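Local coordinates for protein 5-oxopent-3-ene-1,2,5-tricarboxylate decarboxylase (Exiguobacterium antarcticum B7, PDB 6IYM) that belongs to the fumarylacetoacetate hydrolase family, whose members are typically metal-dependent enzymes, and binds a magnesium ion in a two-chain assembly, at residues Y25-T28 and P29-T33; P68-N71 and V72-V75; V263-E266 and G267-H270. All coordinates share one frame; numbering follows the deposited sequence.

Interaction 1 of 3, residues Y25-T28 and P29-T33; sequences YDVT and PQVYT
Val27 and Val31 meet through one methyl each, four residues apart round a short helical turn. CG2 of Val27 lies 4.2 Å from CG1 of Val31. In Val31, CG1 stands beside the backbone N, while CG2 is held between N and the carbonyl carbon, over the oxygens of the preceding turn.

Asp26 caps the start of this turn. Its CG is anti to the backbone N (chi1 172°), which carries the carboxylate forward to Thr28. OD1 accepts from Thr28 N at 3.0 Å, nearly in line with its C-O bond. It also accepts from OG1 of Thr28 at 2.7 Å, on the syn side and 26° out of the carboxylate plane. Two bonds thus grip one oxygen.

Thr28 also reaches the far end of the turn. Its CG2 comes to 3.2 Å from Thr33 O, and Tyr32 N donates to Thr28 O at 2.9 Å. Val31 N makes weak bonds to Val27 O (3.4 Å) and Thr28 O (3.2 Å). Tyr32 leaves the helix with positive phi, and Pro29 O sits over the centre of its ring.

The contact sits where strand 23-26 passes through Val27 into helix 28-31. Strand 13-20 holds it: Asp26 OD2 forms a salt bridge with Arg15, and Thr28 OG1 hydrogen-bonds Ile16 N. Trp5 of strand 4-10 packs on both valines.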
# COMPACT_ATOMS: atom_id res chain seq x y z
N TYR A 25 21.62 -9.98 22.56
CA TYR A 25 21.05 -11.22 23.13
C TYR A 25 19.99 -11.73 22.15
O TYR A 25 19.26 -10.90 21.58
CB TYR A 25 20.51 -10.96 24.54
CG TYR A 25 21.34 -9.97 25.32
CD1 TYR A 25 22.60 -10.31 25.78
CD2 TYR A 25 20.89 -8.68 25.55
CE1 TYR A 25 23.39 -9.39 26.47
CE2 TYR A 25 21.66 -7.76 26.24
CZ TYR A 25 22.92 -8.11 26.70
OH TYR A 25 23.69 -7.19 27.36
N ASP A 26 19.97 -13.05 21.92
CA ASP A 26 18.88 -13.75 21.19
C ASP A 26 17.72 -13.99 22.18
O ASP A 26 17.91 -14.77 23.12
CB ASP A 26 19.41 -15.04 20.55
CG ASP A 26 18.32 -15.91 19.95
OD1 ASP A 26 17.13 -15.59 20.16
OD2 ASP A 26 18.69 -16.90 19.27
N VAL A 27 16.57 -13.35 21.97
CA VAL A 27 15.43 -13.33 22.93
C VAL A 27 14.29 -14.22 22.42
O VAL A 27 13.23 -14.24 23.08
CB VAL A 27 14.88 -11.91 23.17
CG1 VAL A 27 15.95 -10.98 23.71
CG2 VAL A 27 14.23 -11.33 21.92
N THR A 28 14.47 -14.92 21.31
CA THR A 28 13.36 -15.64 20.63
C THR A 28 12.60 -16.47 21.66
O THR A 28 11.37 -16.39 21.72
CB THR A 28 13.89 -16.42 19.42
OG1 THR A 28 14.78 -15.52 18.75
CG2 THR A 28 12.82 -16.93 18.49
N PRO A 29 13.28 -17.31 22.49
CA PRO A 29 12.61 -18.16 23.48
C PRO A 29 11.63 -17.44 24.42
O PRO A 29 10.51 -17.90 24.53
CB PRO A 29 13.77 -18.77 24.28
CG PRO A 29 14.90 -18.84 23.28
CD PRO A 29 14.73 -17.57 22.47
N GLN A 30 12.03 -16.34 25.06
CA GLN A 30 11.15 -15.63 26.04
C GLN A 30 9.91 -15.06 25.34
O GLN A 30 8.86 -15.03 26.00
CB GLN A 30 11.85 -14.49 26.78
CG GLN A 30 12.56 -14.92 28.05
CD GLN A 30 14.06 -14.88 27.88
OE1 GLN A 30 14.61 -15.48 26.96
NE2 GLN A 30 14.73 -14.15 28.77
N VAL A 31 10.03 -14.63 24.08
CA VAL A 31 8.96 -13.88 23.34
C VAL A 31 8.12 -14.84 22.48
O VAL A 31 7.04 -14.40 22.02
CB VAL A 31 9.55 -12.70 22.52
CG1 VAL A 31 10.37 -11.77 23.39
CG2 VAL A 31 10.36 -13.15 21.32
N TYR A 32 8.55 -16.09 22.28
CA TYR A 32 7.74 -17.21 21.71
C TYR A 32 7.26 -16.87 20.29
O TYR A 32 6.09 -17.11 19.98
CB TYR A 32 6.53 -17.55 22.60
CG TYR A 32 6.90 -17.96 24.00
CD1 TYR A 32 7.45 -19.21 24.26
CD2 TYR A 32 6.74 -17.10 25.08
CE1 TYR A 32 7.82 -19.59 25.53
CE2 TYR A 32 7.11 -17.47 26.36
CZ TYR A 32 7.65 -18.72 26.59
OH TYR A 32 8.01 -19.09 27.85
N THR A 33 8.16 -16.38 19.43
CA THR A 33 7.90 -16.20 17.98
C THR A 33 9.19 -15.79 17.27
O THR A 33 10.10 -15.31 17.95
CB THR A 33 6.77 -15.18 17.77
OG1 THR A 33 6.63 -14.99 16.37
CG2 THR A 33 7.01 -13.86 18.47

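Interaction 2 of 3, residues P68-N71 and V72-V75; sequences PPRN and VICV
Pro68 lays the CG corner of its ring against CG2 of Val72, 3.9 Å away, and the two side chains approach at a slant. The chain bends between them, so a proline in the loop meets the first residue of the strand. Val72 has CG1 anti to its backbone N (chi1 177°). This places CG2 beside that N, on the side from which Pro68 comes. The contact is apolar and buried. Ile104 of strand 104-105 touches both residues.

The second contact is on the other side of the chain. Arg70 is extended through chi2 and chi3, and its side chain slants past the start of the strand toward Ile73. Its NH2 comes to 4.4 Å from CD1 of Ile73, a loose oblique approach to the guanidinium. CG1 of Ile73 lies beside its own backbone N and is 3.9 Å from Asn71 O.

Residues 72-75 form a strand of the large mixed sheet in this fumarylacetoacetate hydrolase fold. The strand runs antiparallel to 96-99 and parallel to 236-238. Its side chains alternate, with Val72 and Cys74 on one face and Ile73 and Val75 on the other. The side chain of Val72 is about 9 Å from the bound magnesium ion. No hydrogen bond joins 68-71 to 72-75. The polar ends of Arg70 and Asn71 find partners in other parts of the protein and in the second subunit.

Arg70 NE forms a salt bridge with Asp235, and NH2 bonds Thr230 O. At the subunit interface, NH1 bonds Ser102 OG of the second subunit. Asn71 ND2 donates to Thr98 OG1, while its OD1 accepts from the backbone N of Asn71 of the second subunit.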
# COMPACT_ATOMS: atom_id res chain seq x y z
N PRO A 68 6.32 -5.21 5.86
CA PRO A 68 5.22 -4.39 6.36
C PRO A 68 3.93 -5.00 5.82
O PRO A 68 3.86 -5.42 4.67
CB PRO A 68 5.49 -2.98 5.82
CG PRO A 68 6.87 -3.02 5.21
CD PRO A 68 7.19 -4.48 4.95
N PRO A 69 2.87 -5.11 6.65
CA PRO A 69 1.62 -5.74 6.22
C PRO A 69 0.89 -4.91 5.15
O PRO A 69 0.02 -5.43 4.49
CB PRO A 69 0.84 -5.82 7.54
CG PRO A 69 1.33 -4.61 8.32
CD PRO A 69 2.81 -4.60 8.03
N ARG A 70 1.24 -3.63 5.01
CA ARG A 70 0.68 -2.77 3.94
C ARG A 70 1.75 -1.79 3.45
O ARG A 70 2.85 -1.77 4.03
CB ARG A 70 -0.64 -2.18 4.44
CG ARG A 70 -0.53 -0.98 5.36
CD ARG A 70 -1.90 -0.78 5.99
NE ARG A 70 -2.03 0.45 6.75
CZ ARG A 70 -3.13 1.20 6.84
NH1 ARG A 70 -4.23 0.88 6.17
NH2 ARG A 70 -3.11 2.30 7.57
N ASN A 71 1.47 -1.01 2.39
CA ASN A 71 2.52 -0.16 1.78
C ASN A 71 3.08 0.75 2.87
O ASN A 71 2.32 1.19 3.75
CB ASN A 71 2.05 0.70 0.63
CG ASN A 71 1.57 -0.08 -0.58
OD1 ASN A 71 1.31 -1.27 -0.50
ND2 ASN A 71 1.40 0.61 -1.69
N VAL A 72 4.38 1.00 2.81
CA VAL A 72 5.09 2.02 3.62
C VAL A 72 4.51 3.40 3.25
O VAL A 72 4.45 3.75 2.05
CB VAL A 72 6.61 1.95 3.37
CG1 VAL A 72 7.34 3.04 4.13
CG2 VAL A 72 7.16 0.59 3.74
N ILE A 73 4.01 4.13 4.24
CA ILE A 73 3.43 5.49 4.03
C ILE A 73 4.57 6.49 4.09
O ILE A 73 5.30 6.44 5.09
CB ILE A 73 2.34 5.81 5.06
CG1 ILE A 73 1.22 4.76 5.02
CG2 ILE A 73 1.82 7.22 4.84
CD1 ILE A 73 0.26 4.80 6.21
N CYS A 74 4.68 7.36 3.07
CA CYS A 74 5.83 8.27 2.86
C CYS A 74 5.37 9.73 2.77
O CYS A 74 4.42 10.03 2.04
CB CYS A 74 6.56 7.92 1.57
SG CYS A 74 7.33 6.28 1.60
N VAL A 75 6.09 10.60 3.48
CA VAL A 75 5.90 12.07 3.47
C VAL A 75 6.76 12.65 2.36
O VAL A 75 7.87 12.14 2.16
CB VAL A 75 6.23 12.67 4.85
CG1 VAL A 75 6.09 14.19 4.84
CG2 VAL A 75 5.32 12.06 5.91

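Interaction 3 of 3, residues V263-E266 and G267-H270; sequences VSIE and GIGH
Ser264 sets its CB over the face of the His270 ring. The CB is 3.6 Å from the ring centroid and 12° off the ring normal, a CH-pi contact. Chi1 of 68° puts OG between the backbone N and the carbonyl carbon, turned away from the ring centre, so the CB hydrogens face the ring. ND1 of His270 is hydrogen-bonded to Asp262, which helps fix the rotation of the ring.

Ile265 and Ile268 occupy the other face of the hairpin. They lie side by side and point the same way, with CG2 of Ile265 3.9 Å from CG1 of Ile268. Both pack on Ile152 of strand 147-158, and Ile268 also reaches Val183 and Val185.

The extra residue in the second arm puts Ile268 on the same face as Ile265. Ile265 N donates to Gly269 O at 3.0 Å. Ile265 O accepts from Gly269 N at 3.1 Å and from Ile268 N at 3.0 Å. The Ile268 donor is tilted 34° from the carbonyl plane. Further along, His270 CA meets Val263 O at 3.3 Å in a CA-H...O contact. Glu266 and Gly267 make the reversal, and the positive phi of Gly267 suits a residue without a side chain.

Two residues, Ile268 and Gly269, face the single Ile265. This is a classic beta bulge, here at the tip of the antiparallel hairpin formed by strands 260-265 and 269-276.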
# COMPACT_ATOMS: atom_id res chain seq x y z
N VAL A 263 23.09 5.18 5.17
CA VAL A 263 22.16 6.05 5.94
C VAL A 263 22.37 5.72 7.43
O VAL A 263 22.41 4.53 7.81
CB VAL A 263 20.70 5.83 5.52
CG1 VAL A 263 19.73 6.76 6.24
CG2 VAL A 263 20.51 5.93 4.00
N SER A 264 22.51 6.72 8.26
CA SER A 264 22.63 6.53 9.72
C SER A 264 21.71 7.52 10.41
O SER A 264 21.48 8.63 9.85
CB SER A 264 24.06 6.67 10.17
OG SER A 264 24.48 8.01 10.02
N ILE A 265 21.22 7.12 11.56
CA ILE A 265 20.38 7.96 12.45
C ILE A 265 20.92 7.73 13.85
O ILE A 265 21.01 6.56 14.24
CB ILE A 265 18.90 7.58 12.35
CG1 ILE A 265 18.43 7.68 10.88
CG2 ILE A 265 18.08 8.44 13.31
CD1 ILE A 265 16.92 7.65 10.69
N GLU A 266 21.34 8.79 14.54
CA GLU A 266 22.02 8.63 15.83
C GLU A 266 20.99 8.04 16.79
O GLU A 266 19.83 8.44 16.73
CB GLU A 266 22.72 9.93 16.25
CG GLU A 266 21.86 10.97 16.94
CD GLU A 266 22.46 12.37 17.00
OE1 GLU A 266 23.70 12.53 16.81
OE2 GLU A 266 21.68 13.32 17.22
N GLY A 267 21.38 7.00 17.54
CA GLY A 267 20.52 6.25 18.46
C GLY A 267 19.98 4.99 17.83
O GLY A 267 19.56 4.13 18.58
N ILE A 268 19.98 4.87 16.49
CA ILE A 268 19.42 3.68 15.79
C ILE A 268 20.55 2.85 15.16
O ILE A 268 20.67 1.62 15.43
CB ILE A 268 18.37 4.12 14.76
CG1 ILE A 268 17.42 5.17 15.35
CG2 ILE A 268 17.65 2.90 14.21
CD1 ILE A 268 16.10 5.27 14.63
N GLY A 269 21.35 3.47 14.30
CA GLY A 269 22.49 2.78 13.69
C GLY A 269 22.60 3.13 12.22
O GLY A 269 22.21 4.29 11.82
N HIS A 270 23.09 2.16 11.45
CA HIS A 270 23.50 2.28 10.03
C HIS A 270 22.66 1.33 9.17
O HIS A 270 22.57 0.17 9.52
CB HIS A 270 25.00 2.00 9.93
CG HIS A 270 25.81 3.11 10.52
ND1 HIS A 270 26.57 3.96 9.74
CD2 HIS A 270 25.95 3.52 11.80
CE1 HIS A 270 27.14 4.87 10.51
NE2 HIS A 270 26.77 4.62 11.79

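How the interactions relate
From the N terminus, interaction 1 comes first, where strand 23-26 passes into helix 28-31. Interaction 2 follows, where a loop enters strand 72-75. Interaction 3 closes the hairpin of strands 260-265 and 269-276 near the C terminus. Each is a local turn or junction, and the three lie in series: none nests in or crosses another. None touches another, and their nearest atoms are about 12 to 14 Å apart. Interactions 1 and 2 reach the same large mixed sheet, with centres 26 Å apart. Interaction 3 belongs to the five-stranded sheet, on the opposite side of the chain's centre from interaction 2.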